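Local coordinates for microcin B17-processing protein McbC (Escherichia coli, PDB 6GRI), which acts as the nitroreductase-family oxidoreductase subunit of the microcin B17 synthetase, needed to process the inactive McbA precursor into the active peptide, at the interface of chains A and B and the interface of chains A and C. Numbering follows the deposited sequence. Chains: chain A/B, Microcin B17-processing protein McbC; chain C, Microcin B17-processing protein McbD.

Contact 1: the interface of chains A and B. Residues chain A 30, 236, 238, 240, 256-257; chain B 205, 208.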
loop_
_atom_site.group_PDB
_atom_site.type_symbol
_atom_site.label_atom_id
_atom_site.label_comp_id
_atom_site.label_asym_id
_atom_site.label_seq_id
_atom_site.Cartn_x
_atom_site.Cartn_y
_atom_site.Cartn_z
ATOM N N GLY A 30 3.140 7.560 -8.956
ATOM C CA GLY A 30 3.862 7.810 -10.179
ATOM C C GLY A 30 3.394 9.034 -10.920
ATOM O O GLY A 30 3.804 9.232 -12.058
ATOM N N ALA A 236 6.211 11.395 -21.263
ATOM C CA ALA A 236 5.825 11.139 -19.884
ATOM C C ALA A 236 6.014 12.351 -18.965
ATOM O O ALA A 236 5.527 12.331 -17.845
ATOM C CB ALA A 236 6.595 9.928 -19.356
ATOM N N TYR A 238 4.714 15.269 -17.903
ATOM C CA TYR A 238 3.552 16.136 -17.770
ATOM C C TYR A 238 2.969 15.967 -16.361
ATOM O O TYR A 238 3.072 14.892 -15.760
ATOM C CB TYR A 238 2.514 15.832 -18.868
ATOM C CG TYR A 238 1.948 14.437 -18.787
ATOM C CD1 TYR A 238 0.923 14.142 -17.902
ATOM C CD2 TYR A 238 2.443 13.408 -19.582
ATOM C CE1 TYR A 238 0.409 12.869 -17.803
ATOM C CE2 TYR A 238 1.923 12.127 -19.493
ATOM C CZ TYR A 238 0.907 11.866 -18.592
ATOM O OH TYR A 238 0.360 10.610 -18.444
ATOM N N ASP A 240 0.207 15.091 -14.264
ATOM C CA ASP A 240 -0.961 14.249 -14.536
ATOM C C ASP A 240 -2.308 14.887 -14.188
ATOM O O ASP A 240 -3.243 14.813 -14.984
ATOM C CB ASP A 240 -0.846 12.915 -13.804
ATOM C CG ASP A 240 0.236 12.029 -14.376
ATOM O OD1 ASP A 240 1.417 12.384 -14.234
ATOM O OD2 ASP A 240 -0.094 10.974 -14.953
ATOM N N PRO A 256 -4.857 10.216 -17.127
ATOM C CA PRO A 256 -3.907 10.141 -18.255
ATOM C C PRO A 256 -2.664 9.275 -17.988
ATOM O O PRO A 256 -1.832 9.643 -17.159
ATOM C CB PRO A 256 -3.494 11.615 -18.453
ATOM C CG PRO A 256 -3.673 12.240 -17.108
ATOM C CD PRO A 256 -4.901 11.582 -16.556
ATOM N N LEU A 257 -2.533 8.155 -18.691
ATOM C CA LEU A 257 -1.348 7.274 -18.534
ATOM C C LEU A 257 -0.121 7.736 -19.294
ATOM O O LEU A 257 0.995 7.696 -18.759
ATOM C CB LEU A 257 -1.652 5.843 -18.971
ATOM C CG LEU A 257 -2.775 5.183 -18.203
ATOM C CD1 LEU A 257 -2.889 3.713 -18.579
ATOM C CD2 LEU A 257 -2.541 5.370 -16.720
ATOM N N ARG B 205 6.814 5.982 -11.467
ATOM C CA ARG B 205 6.366 6.117 -12.844
ATOM C C ARG B 205 7.077 5.160 -13.820
ATOM O O ARG B 205 6.540 4.840 -14.878
ATOM C CB ARG B 205 6.525 7.572 -13.297
ATOM C CG ARG B 205 5.614 8.021 -14.439
ATOM C CD ARG B 205 5.986 9.454 -14.769
ATOM N NE ARG B 205 5.092 10.150 -15.689
ATOM C CZ ARG B 205 3.959 10.771 -15.364
ATOM N NH1 ARG B 205 3.492 10.759 -14.124
ATOM N NH2 ARG B 205 3.268 11.392 -16.311
ATOM N N ARG B 208 4.861 1.943 -14.511
ATOM C CA ARG B 208 3.842 2.235 -15.520
ATOM C C ARG B 208 4.442 2.249 -16.943
ATOM O O ARG B 208 3.927 1.603 -17.862
ATOM C CB ARG B 208 3.213 3.594 -15.177
ATOM C CG ARG B 208 2.081 4.080 -16.068
ATOM C CD ARG B 208 1.991 5.595 -16.013
ATOM N NE ARG B 208 1.614 6.079 -14.684
ATOM C CZ ARG B 208 1.254 7.335 -14.400
ATOM N NH1 ARG B 208 1.228 8.273 -15.349
ATOM N NH2 ARG B 208 0.929 7.658 -13.145
#
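The guanidinium group of B:Arg205 has A:Ala236 CB, A:Asp240 CG and A:Tyr238 CD2 at its edge. B:Arg208 NH1 of the same chain lies over one of its faces, 3.5 Å above the plane and offset toward the rim. B:Arg205 NH2 in turn sits over one face of the A:Tyr238 ring, a cation-pi contact 3.5 Å from the ring centroid. The two planes are 73° apart, so the guanidinium meets the phenol edge-first. This is the homodimer interface of the nitroreductase-family subunit McbC, and it recurs with the chains exchanged.

Both arginines leave helix 204-228 of chain B and form salt bridges with A:Asp240 at the start of helix 240-246. B:Arg205 grips one carboxylate oxygen end-on: A:Asp240 OD1 accepts from NH1 at 2.6 Å and from NH2 at 3.0 Å. The two nitrogens reach it from opposite faces of the carboxylate plane. B:Arg208 NH1 takes the other oxygen, A:Asp240 OD2, at 3.0 Å on its syn side. The carboxylate therefore bridges both arginines and probably offsets their charge.

B:Arg205 is extended from CG to NE, which carries its NH1 to the carbonyl of A:Gly30. That bond, to A:Gly30 O at 2.6 Å, uses a lone pair in the carbonyl plane. B:Arg208 bends at chi3 (-65°) on its way to the carboxylate. A:Tyr238 OH donates to A:Pro256 O at 2.7 Å from above the carbonyl plane, which may steady the ring under B:Arg205.

Contact 2: the interface of chains A and C. Residues chain A 12, 196, 253; chain C 1, 3, 18, 20.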
loop_
_atom_site.group_PDB
_atom_site.type_symbol
_atom_site.label_atom_id
_atom_site.label_comp_id
_atom_site.label_asym_id
_atom_site.label_seq_id
_atom_site.Cartn_x
_atom_site.Cartn_y
_atom_site.Cartn_z
ATOM N N THR A 12 -19.884 -0.284 -12.798
ATOM C CA THR A 12 -19.759 -0.034 -11.358
ATOM C C THR A 12 -20.536 -0.977 -10.439
ATOM O O THR A 12 -20.285 -0.996 -9.248
ATOM C CB THR A 12 -20.096 1.422 -10.988
ATOM O OG1 THR A 12 -19.327 1.809 -9.846
ATOM C CG2 THR A 12 -21.598 1.626 -10.683
ATOM N N GLU A 196 -12.365 1.862 -13.059
ATOM C CA GLU A 196 -13.426 0.884 -12.766
ATOM C C GLU A 196 -13.673 -0.136 -13.889
ATOM O O GLU A 196 -13.997 -1.294 -13.611
ATOM C CB GLU A 196 -14.727 1.590 -12.373
ATOM C CG GLU A 196 -14.618 2.344 -11.044
ATOM C CD GLU A 196 -15.932 2.446 -10.278
ATOM O OE1 GLU A 196 -16.706 1.468 -10.234
ATOM O OE2 GLU A 196 -16.186 3.522 -9.698
ATOM N N THR A 253 -12.522 8.933 -11.749
ATOM C CA THR A 253 -12.949 7.929 -12.721
ATOM C C THR A 253 -11.873 7.552 -13.746
ATOM O O THR A 253 -11.769 6.375 -14.109
ATOM C CB THR A 253 -14.217 8.447 -13.435
ATOM O OG1 THR A 253 -15.293 8.463 -12.489
ATOM C CG2 THR A 253 -14.621 7.582 -14.611
ATOM N N MET C 1 -18.235 3.754 -7.882
ATOM C CA MET C 1 -17.686 4.264 -6.587
ATOM C C MET C 1 -18.654 4.057 -5.414
ATOM O O MET C 1 -19.812 3.682 -5.617
ATOM C CB MET C 1 -17.291 5.736 -6.734
ATOM C CG MET C 1 -15.882 5.915 -7.291
ATOM S SD MET C 1 -15.484 7.612 -7.729
ATOM C CE MET C 1 -16.668 7.949 -9.034
ATOM N N ASN C 3 -19.902 1.847 -3.555
ATOM C CA ASN C 3 -19.982 0.392 -3.757
ATOM C C ASN C 3 -20.185 -0.425 -2.477
ATOM O O ASN C 3 -19.424 -1.374 -2.187
ATOM C CB ASN C 3 -18.750 -0.093 -4.531
ATOM C CG ASN C 3 -18.697 0.452 -5.942
ATOM O OD1 ASN C 3 -17.741 1.134 -6.322
ATOM N ND2 ASN C 3 -19.720 0.147 -6.728
ATOM N N MET C 18 -22.232 5.100 -6.535
ATOM C CA MET C 18 -22.064 6.361 -7.216
ATOM C C MET C 18 -21.510 6.008 -8.576
ATOM O O MET C 18 -20.596 5.211 -8.678
ATOM C CB MET C 18 -21.086 7.244 -6.446
ATOM C CG MET C 18 -20.557 8.439 -7.219
ATOM S SD MET C 18 -20.055 9.775 -6.126
ATOM C CE MET C 18 -18.733 9.034 -5.176
ATOM N N PRO C 20 -19.420 6.226 -12.067
ATOM C CA PRO C 20 -18.239 6.929 -12.568
ATOM C C PRO C 20 -18.624 7.698 -13.800
ATOM O O PRO C 20 -19.622 7.364 -14.415
ATOM C CB PRO C 20 -17.242 5.801 -12.914
ATOM C CG PRO C 20 -17.956 4.510 -12.690
ATOM C CD PRO C 20 -19.421 4.816 -12.496
#
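The N-terminus of McbD, the YcaO-family subunit, docks here on McbC between 3-10 helix 12-14 and helix 195-199. The backbone amine of C:Met1 donates to A:Glu196 OE2 at 2.7 Å, on the syn lone pair of the carboxylate. If the amine and the acid are both charged, the contact would also gain electrostatically. The hydroxyl A:Thr12 OG1 lies 3.0 Å from C:Met1 N, close enough to accept a hydrogen bond as well.

A:Thr12 also positions the acid. Its OG1 donates to A:Glu196 OE1 at 2.7 Å, 22° out of the carboxylate plane. Both carboxylate oxygens thus have a partner, and this limits rotation of the group. The A:Glu196 side chain is extended beyond CG, which brings the carboxylate up to the chain C terminus.

C:Asn3 reaches the backbone of the same threonine. Its ND2 donates to A:Thr12 O at 2.8 Å, but the bond is bent, 117° at the hydrogen. The acceptor also lies 31° out of the amide plane.

C:Pro20 supplies the apolar side. Its ring crosses the A:Glu196 side chain at about a right angle, with CG beside the carboxylate carbon. Its CD faces A:Thr12 CB. The other end of the ring meets A:Thr253, whose methyl CG2 is 3.6 Å from C:Pro20 CB. A:Thr253 OG1 stands beside the same proline carbon, at 3.3 Å from C:Pro20 CB.

Contact 3: the interface of chains A and C. Residues chain A 12, 15, 17; chain C 2-3, 5.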
loop_
_atom_site.group_PDB
_atom_site.type_symbol
_atom_site.label_atom_id
_atom_site.label_comp_id
_atom_site.label_asym_id
_atom_site.label_seq_id
_atom_site.Cartn_x
_atom_site.Cartn_y
_atom_site.Cartn_z
ATOM N N THR A 12 -19.884 -0.284 -12.798
ATOM C CA THR A 12 -19.759 -0.034 -11.358
ATOM C C THR A 12 -20.536 -0.977 -10.439
ATOM O O THR A 12 -20.285 -0.996 -9.248
ATOM C CB THR A 12 -20.096 1.422 -10.988
ATOM O OG1 THR A 12 -19.327 1.809 -9.846
ATOM C CG2 THR A 12 -21.598 1.626 -10.683
ATOM N N THR A 15 -17.843 -3.508 -8.981
ATOM C CA THR A 15 -16.608 -2.909 -8.509
ATOM C C THR A 15 -16.344 -3.252 -7.065
ATOM O O THR A 15 -17.173 -2.991 -6.199
ATOM C CB THR A 15 -16.659 -1.384 -8.635
ATOM O OG1 THR A 15 -16.784 -1.047 -10.016
ATOM C CG2 THR A 15 -15.390 -0.726 -8.040
ATOM N N PRO A 17 -14.609 -1.966 -4.046
ATOM C CA PRO A 17 -14.061 -0.669 -3.663
ATOM C C PRO A 17 -12.723 -0.729 -2.900
ATOM O O PRO A 17 -11.967 0.238 -2.946
ATOM C CB PRO A 17 -15.170 -0.065 -2.810
ATOM C CG PRO A 17 -15.898 -1.233 -2.255
ATOM C CD PRO A 17 -15.786 -2.337 -3.247
ATOM N N ILE C 2 -18.148 4.275 -4.196
ATOM C CA ILE C 2 -18.826 3.941 -2.928
ATOM C C ILE C 2 -19.008 2.433 -2.761
ATOM O O ILE C 2 -18.353 1.827 -1.912
ATOM C CB ILE C 2 -20.143 4.717 -2.732
ATOM C CG1 ILE C 2 -19.813 6.208 -2.624
ATOM C CG2 ILE C 2 -20.873 4.242 -1.479
ATOM C CD1 ILE C 2 -20.982 7.121 -2.864
ATOM N N ASN C 3 -19.902 1.847 -3.555
ATOM C CA ASN C 3 -19.982 0.392 -3.757
ATOM C C ASN C 3 -20.185 -0.425 -2.477
ATOM O O ASN C 3 -19.424 -1.374 -2.187
ATOM C CB ASN C 3 -18.750 -0.093 -4.531
ATOM C CG ASN C 3 -18.697 0.452 -5.942
ATOM O OD1 ASN C 3 -17.741 1.134 -6.322
ATOM N ND2 ASN C 3 -19.720 0.147 -6.728
ATOM N N TYR C 5 -22.321 -3.077 -0.491
ATOM C CA TYR C 5 -23.121 -4.249 -0.772
ATOM C C TYR C 5 -23.594 -4.812 0.554
ATOM O O TYR C 5 -22.875 -4.739 1.554
ATOM C CB TYR C 5 -22.293 -5.286 -1.528
ATOM C CG TYR C 5 -21.601 -4.739 -2.760
ATOM C CD1 TYR C 5 -22.328 -4.114 -3.786
ATOM C CD2 TYR C 5 -20.214 -4.826 -2.902
ATOM C CE1 TYR C 5 -21.683 -3.604 -4.920
ATOM C CE2 TYR C 5 -19.562 -4.330 -4.025
ATOM C CZ TYR C 5 -20.288 -3.727 -5.035
ATOM O OH TYR C 5 -19.615 -3.246 -6.139
#
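The ring of A:Pro17 packs against the base of the C:Asn3 side chain, with A:Pro17 CG 3.8 Å from C:Asn3 CB. The carbons of A:Thr15 lie against the C:Asn3 amide. A:Thr15 CB is 3.8 Å from C:Asn3 CG, and the methyl A:Thr15 CG2 is 3.5 Å from the amide oxygen C:Asn3 OD1. The methyl lies anti to the backbone N (chi1 -63° for OG1), and this turns it toward the amide. C:Asn3 is thus flanked by the threonine and the proline.

Backbone carbonyls of chain C border this centre. C:Asn3 O is 3.5 Å from A:Pro17 CG, and C:Ile2 O is 3.8 Å from A:Pro17 CB. These are van der Waals contacts.

The polar rim is formed by C:Tyr5. Its phenol OH donates to the backbone carbonyl A:Thr15 O at 2.5 Å. The donor is tilted 31° from the carbonyl plane, while the acceptor lies at the edge of the tyrosine ring and in its plane. Within chain C, C:Asn3 O lies over one face of that ring, 3.5 Å above it and offset toward the rim. At the other end of the rim, the C:Asn3 amide continues to the A:Thr12 carbonyl.

On the McbC side the site spans the turn from 3-10 helix 12-14 to the start of helix 17-27. On the McbD side it uses the N-terminal segment that leads into strand 4-5.

Contacts 2 and 3 are neighbouring parts of the McbC-McbD interface. Their C-alpha centres are about 6 Å apart, and they share A:Thr12 and C:Asn3. Together they set the McbD N-terminal segment and the C:Pro20 loop against the N-terminal helices, helix 195-199 and the A:Thr253 loop of McbC. Contact 1 joins the two McbC copies; its C-alpha centre is about 22 Å from that of contact 2 and about 26 Å from that of contact 3. Helix 17-27, with the short turn 28-30, runs from contact 3 to contact 1. The assembly holds two copies each of McbC and McbD, with other chains, so each contact recurs.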